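Local coordinates for protein HslVU complex proteolytic subunit, putative (Trypanosoma brucei brucei, PDB 4HNZ) that forms the proteolytic double ring of the mitochondrial HslVU protease, which hydrolyses protein substrates that the HslU ATPase has unfolded and guided to it, at residues V13-R18 with W167-L172; R18-G23 with S30-L35. One frame throughout, in Å; residues are numbered along the deposited sequence.

Contact 1 of 2, residues V13-R18 with W167-L172; sequences VLLGDR and WDVEVL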
loop_
_atom_site.group_PDB
_atom_site.type_symbol
_atom_site.label_atom_id
_atom_site.label_comp_id
_atom_site.label_asym_id
_atom_site.label_seq_id
_atom_site.Cartn_x
_atom_site.Cartn_y
_atom_site.Cartn_z
ATOM N N VAL A 13 -3.128 12.964 -42.978
ATOM C CA VAL A 13 -2.146 13.777 -42.302
ATOM C C VAL A 13 -1.851 13.153 -40.952
ATOM O O VAL A 13 -2.652 12.400 -40.404
ATOM C CB VAL A 13 -2.604 15.247 -42.139
ATOM C CG1 VAL A 13 -2.968 15.871 -43.492
ATOM C CG2 VAL A 13 -3.794 15.333 -41.199
ATOM N N LEU A 14 -0.654 13.441 -40.458
ATOM C CA LEU A 14 -0.163 12.983 -39.183
ATOM C C LEU A 14 0.479 14.162 -38.522
ATOM O O LEU A 14 1.339 14.810 -39.084
ATOM C CB LEU A 14 0.850 11.847 -39.376
ATOM C CG LEU A 14 1.392 11.234 -38.087
ATOM C CD1 LEU A 14 0.312 10.467 -37.355
ATOM C CD2 LEU A 14 2.571 10.275 -38.358
ATOM N N LEU A 15 0.019 14.441 -37.308
ATOM C CA LEU A 15 0.470 15.582 -36.597
ATOM C C LEU A 15 0.899 15.142 -35.207
ATOM O O LEU A 15 0.261 14.267 -34.619
ATOM C CB LEU A 15 -0.647 16.604 -36.419
ATOM C CG LEU A 15 -0.844 17.576 -37.571
ATOM C CD1 LEU A 15 -1.425 16.802 -38.745
ATOM C CD2 LEU A 15 -1.781 18.725 -37.185
ATOM N N GLY A 16 1.915 15.799 -34.672
ATOM C CA GLY A 16 2.357 15.582 -33.300
ATOM C C GLY A 16 2.825 16.849 -32.636
ATOM O O GLY A 16 3.373 17.729 -33.282
ATOM N N ASP A 17 2.610 16.931 -31.351
ATOM C CA ASP A 17 3.092 18.094 -30.627
ATOM C C ASP A 17 4.606 17.937 -30.380
ATOM O O ASP A 17 5.198 16.929 -30.743
ATOM C CB ASP A 17 2.297 18.330 -29.344
ATOM C CG ASP A 17 2.788 17.490 -28.203
ATOM O OD1 ASP A 17 2.728 16.225 -28.331
ATOM O OD2 ASP A 17 3.254 18.063 -27.173
ATOM N N ARG A 18 5.178 18.897 -29.662
ATOM C CA ARG A 18 6.608 18.920 -29.475
ATOM C C ARG A 18 7.062 19.038 -28.031
ATOM O O ARG A 18 8.266 19.304 -27.776
ATOM C CB ARG A 18 7.229 20.057 -30.335
ATOM C CG ARG A 18 6.817 20.068 -31.817
ATOM C CD ARG A 18 7.376 21.265 -32.636
ATOM N NE ARG A 18 8.476 20.732 -33.422
ATOM C CZ ARG A 18 9.707 21.201 -33.534
ATOM N NH1 ARG A 18 10.083 22.355 -32.992
ATOM N NH2 ARG A 18 10.557 20.512 -34.227
ATOM N N TRP A 167 3.431 22.098 -33.497
ATOM C CA TRP A 167 3.103 20.796 -34.118
ATOM C C TRP A 167 3.964 20.526 -35.332
ATOM O O TRP A 167 4.257 21.415 -36.092
ATOM C CB TRP A 167 1.630 20.724 -34.522
ATOM C CG TRP A 167 0.727 21.195 -33.476
ATOM C CD1 TRP A 167 0.772 20.873 -32.147
ATOM C CD2 TRP A 167 -0.327 22.131 -33.621
ATOM N NE1 TRP A 167 -0.158 21.609 -31.450
ATOM C CE2 TRP A 167 -0.855 22.378 -32.343
ATOM C CE3 TRP A 167 -0.862 22.800 -34.694
ATOM C CZ2 TRP A 167 -1.927 23.240 -32.125
ATOM C CZ3 TRP A 167 -1.904 23.704 -34.463
ATOM C CH2 TRP A 167 -2.404 23.922 -33.192
ATOM N N ASP A 168 4.346 19.294 -35.526
ATOM C CA ASP A 168 4.906 18.847 -36.789
ATOM C C ASP A 168 3.804 18.167 -37.589
ATOM O O ASP A 168 2.901 17.538 -37.023
ATOM C CB ASP A 168 6.047 17.883 -36.514
ATOM C CG ASP A 168 7.270 18.596 -35.952
ATOM O OD1 ASP A 168 7.816 19.433 -36.692
ATOM O OD2 ASP A 168 7.690 18.326 -34.794
ATOM N N VAL A 169 3.893 18.299 -38.902
ATOM C CA VAL A 169 2.903 17.775 -39.809
ATOM C C VAL A 169 3.575 16.916 -40.884
ATOM O O VAL A 169 4.561 17.318 -41.493
ATOM C CB VAL A 169 2.178 18.908 -40.518
ATOM C CG1 VAL A 169 1.082 18.347 -41.388
ATOM C CG2 VAL A 169 1.581 19.882 -39.503
ATOM N N GLU A 170 3.032 15.734 -41.125
ATOM C CA GLU A 170 3.334 14.989 -42.319
ATOM C C GLU A 170 2.046 14.774 -43.106
ATOM O O GLU A 170 0.987 14.501 -42.535
ATOM C CB GLU A 170 3.959 13.639 -41.959
ATOM C CG GLU A 170 5.384 13.729 -41.438
ATOM C CD GLU A 170 6.421 14.100 -42.501
ATOM O OE1 GLU A 170 7.578 14.349 -42.099
ATOM O OE2 GLU A 170 6.123 14.130 -43.717
ATOM N N VAL A 171 2.185 14.731 -44.431
ATOM C CA VAL A 171 1.074 14.513 -45.346
ATOM C C VAL A 171 1.388 13.354 -46.316
ATOM O O VAL A 171 2.523 13.165 -46.722
ATOM C CB VAL A 171 0.804 15.828 -46.104
ATOM C CG1 VAL A 171 -0.464 15.722 -46.918
ATOM C CG2 VAL A 171 0.676 16.973 -45.129
ATOM N N LEU A 172 0.401 12.545 -46.668
ATOM C CA LEU A 172 0.547 11.515 -47.731
ATOM C C LEU A 172 -0.702 11.452 -48.625
ATOM O O LEU A 172 -1.778 11.826 -48.155
ATOM C CB LEU A 172 0.770 10.157 -47.083
ATOM C CG LEU A 172 2.024 9.978 -46.223
ATOM C CD1 LEU A 172 1.907 8.694 -45.431
ATOM C CD2 LEU A 172 3.256 9.922 -47.125
HETATM O O HOH W 1 6.433 16.378 -33.352
#
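Strands 13-17 and 167-172 run antiparallel, at 164°, as neighbours in one sheet of the Ntn-hydrolase fold of proteasome-type subunits. Four backbone hydrogen bonds tie them at two hydrogen-bonded pairs: Leu14 with Glu170 (Leu14 O to Glu170 N 2.8 Å) and Gly16 with Asp168 (Gly16 O to Asp168 N 2.9 Å). CA-H...O contacts fill the steps between, such as Leu15 CA to Asp168 O at 3.1 Å. At the pairs Val13/Val171 and Leu15/Val169 the side chains lie side by side, pointing the same way. CG of Leu15 meets CG2 of Val169 at 3.9 Å, and CG1 of Val13 reaches CG2 of Val171 at 4.1 Å; Val13, Val169 and Trp167 of this face also touch helix 145-159. The Trp167 ring brings its CD1 edge to Asp17 CA, which lies in the ring plane. On the opposite face of the sheet, Leu14, Asp168 and Glu170 meet Leu35 of strand 35-39, and the Glu170 carboxylate pairs with Arg37. Next along the chain, Arg18 crosses Asp168 at about a right angle in a salt bridge. Its NE points nearly straight (172°) at Asp168 OD2, 2.9 Å away, which lies in the guanidinium plane but is met from above the carboxylate plane.

Contact 2 of 2, residues R18-G23 with S30-L35; sequences RQVTLG and SSACKL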
loop_
_atom_site.group_PDB
_atom_site.type_symbol
_atom_site.label_atom_id
_atom_site.label_comp_id
_atom_site.label_asym_id
_atom_site.label_seq_id
_atom_site.Cartn_x
_atom_site.Cartn_y
_atom_site.Cartn_z
ATOM N N ARG A 18 5.178 18.897 -29.662
ATOM C CA ARG A 18 6.608 18.920 -29.475
ATOM C C ARG A 18 7.062 19.038 -28.031
ATOM O O ARG A 18 8.266 19.304 -27.776
ATOM C CB ARG A 18 7.229 20.057 -30.335
ATOM C CG ARG A 18 6.817 20.068 -31.817
ATOM C CD ARG A 18 7.376 21.265 -32.636
ATOM N NE ARG A 18 8.476 20.732 -33.422
ATOM C CZ ARG A 18 9.707 21.201 -33.534
ATOM N NH1 ARG A 18 10.083 22.355 -32.992
ATOM N NH2 ARG A 18 10.557 20.512 -34.227
ATOM N N GLN A 19 6.172 18.794 -27.075
ATOM C CA GLN A 19 6.525 18.935 -25.658
ATOM C C GLN A 19 7.116 17.676 -25.111
ATOM O O GLN A 19 6.538 16.636 -25.205
ATOM C CB GLN A 19 5.292 19.309 -24.827
ATOM C CG GLN A 19 5.576 19.588 -23.359
ATOM C CD GLN A 19 4.341 20.103 -22.659
ATOM O OE1 GLN A 19 3.826 21.097 -23.072
ATOM N NE2 GLN A 19 3.888 19.463 -21.585
ATOM N N VAL A 20 8.240 17.758 -24.433
ATOM C CA VAL A 20 8.708 16.629 -23.612
ATOM C C VAL A 20 8.632 17.008 -22.147
ATOM O O VAL A 20 9.173 18.041 -21.715
ATOM C CB VAL A 20 10.156 16.263 -23.942
ATOM C CG1 VAL A 20 10.647 15.106 -23.038
ATOM C CG2 VAL A 20 10.292 15.868 -25.420
ATOM N N THR A 21 7.999 16.151 -21.375
ATOM C CA THR A 21 7.764 16.396 -19.978
ATOM C C THR A 21 8.505 15.412 -19.144
ATOM O O THR A 21 8.388 14.229 -19.380
ATOM C CB THR A 21 6.235 16.244 -19.636
ATOM O OG1 THR A 21 5.451 17.011 -20.566
ATOM C CG2 THR A 21 5.939 16.731 -18.204
ATOM N N LEU A 22 9.142 15.882 -18.059
ATOM C CA LEU A 22 9.698 15.011 -17.022
ATOM C C LEU A 22 8.950 15.053 -15.714
ATOM O O LEU A 22 8.435 16.099 -15.279
ATOM C CB LEU A 22 11.129 15.404 -16.711
ATOM C CG LEU A 22 12.058 15.574 -17.909
ATOM C CD1 LEU A 22 13.423 16.097 -17.451
ATOM C CD2 LEU A 22 12.162 14.264 -18.690
ATOM N N GLY A 23 8.958 13.903 -15.042
ATOM C CA GLY A 23 8.323 13.701 -13.739
ATOM C C GLY A 23 6.827 14.003 -13.703
ATOM O O GLY A 23 6.276 14.312 -12.656
ATOM N N SER A 30 10.505 22.011 -25.521
ATOM C CA SER A 30 9.295 22.404 -26.206
ATOM C C SER A 30 9.362 22.280 -27.747
ATOM O O SER A 30 8.436 22.651 -28.420
ATOM C CB SER A 30 8.903 23.803 -25.804
ATOM O OG SER A 30 9.900 24.714 -26.256
ATOM N N SER A 31 10.460 21.748 -28.277
ATOM C CA SER A 31 10.689 21.655 -29.703
ATOM C C SER A 31 11.151 20.270 -30.113
ATOM O O SER A 31 11.973 20.147 -30.997
ATOM C CB SER A 31 11.781 22.672 -30.041
ATOM O OG SER A 31 12.926 22.404 -29.254
ATOM N N ALA A 32 10.661 19.224 -29.461
ATOM C CA ALA A 32 11.026 17.854 -29.858
ATOM C C ALA A 32 10.153 17.348 -31.005
ATOM O O ALA A 32 8.922 17.443 -30.927
ATOM C CB ALA A 32 10.857 16.914 -28.685
ATOM N N CYS A 33 10.741 16.677 -31.996
ATOM C CA CYS A 33 9.973 16.136 -33.081
ATOM C C CYS A 33 9.537 14.703 -32.746
ATOM O O CYS A 33 10.336 13.878 -32.354
ATOM C CB CYS A 33 10.800 16.165 -34.381
ATOM S SG CYS A 33 9.727 15.768 -35.797
ATOM N N LYS A 34 8.269 14.394 -32.933
ATOM C CA LYS A 34 7.762 13.087 -32.551
ATOM C C LYS A 34 7.277 12.289 -33.764
ATOM O O LYS A 34 6.661 11.238 -33.599
ATOM C CB LYS A 34 6.609 13.240 -31.542
ATOM C CG LYS A 34 7.033 13.887 -30.255
ATOM C CD LYS A 34 5.876 14.100 -29.334
ATOM C CE LYS A 34 6.337 14.928 -28.144
ATOM N NZ LYS A 34 5.181 15.355 -27.311
ATOM N N LEU A 35 7.588 12.775 -34.969
ATOM C CA LEU A 35 7.257 12.078 -36.214
ATOM C C LEU A 35 8.518 11.639 -36.906
ATOM O O LEU A 35 9.540 12.294 -36.805
ATOM C CB LEU A 35 6.501 12.996 -37.146
ATOM C CG LEU A 35 5.322 13.739 -36.512
ATOM C CD1 LEU A 35 4.577 14.495 -37.590
ATOM C CD2 LEU A 35 4.382 12.782 -35.807
#
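Lys34 NZ is gripped by three oxygens: it donates to Gln19 O at 2.8 Å, pairs with Asp17 and bonds Thr1 OG1, the nucleophile by similarity with other HslV proteases. The lysine chain is extended beyond CG and carries NZ to Gln19 O from a direction tilted 31° out of the carbonyl plane. Two residues before the lysine, Ala32 N donates to Arg18 O at 2.9 Å, in the carbonyl plane and on a lone pair. This bond joins the loop 30-35 to the chain just before strand 20-22. Beside it CB of Ala32 packs against CG2 of Val20 at 3.5 Å. Arg18, its NE held by Asp168, bends at chi3 (103°), and one face of its guanidinium receives Ser31 O, 3.2 Å above the plane and offset toward the rim; NH1 also lies 3.4 Å from Ser31 CB. Ser31 OG and Ser30 N bond Glu116 of a neighbouring subunit, placing this end of the loop at a subunit interface. Within the other segment, Gln19 NE2 donates almost straight to Thr21 OG1. Bonds to Asp17 and Gln19 thus fix the position of Lys34 NZ within hydrogen-bonding reach of Thr1 OG1, consistent with a place in the active site.

Both contacts use strand 11-22, and Arg18 belongs to each. Both are partly buried, contact 1 somewhat deeper: its centre lies about 9 Å from the centre of the chain, against about 14 Å for that of contact 2. Contact 1 is a regular strand pair with four backbone bonds, aliphatic neighbours and a salt bridge. Contact 2 joins loop to strand end through one backbone bond and one lysine-to-carbonyl bond, with a neighbouring subunit close by. They meet at the probable active site, where Asp17 OD1 and Lys34 NZ form a 2.8 Å salt bridge. A second junction is packing against oxygens: Leu35 CD1 lies 3.5 Å from Asp168 O, and Cys33 SG 3.4 Å from Asp168 OD2.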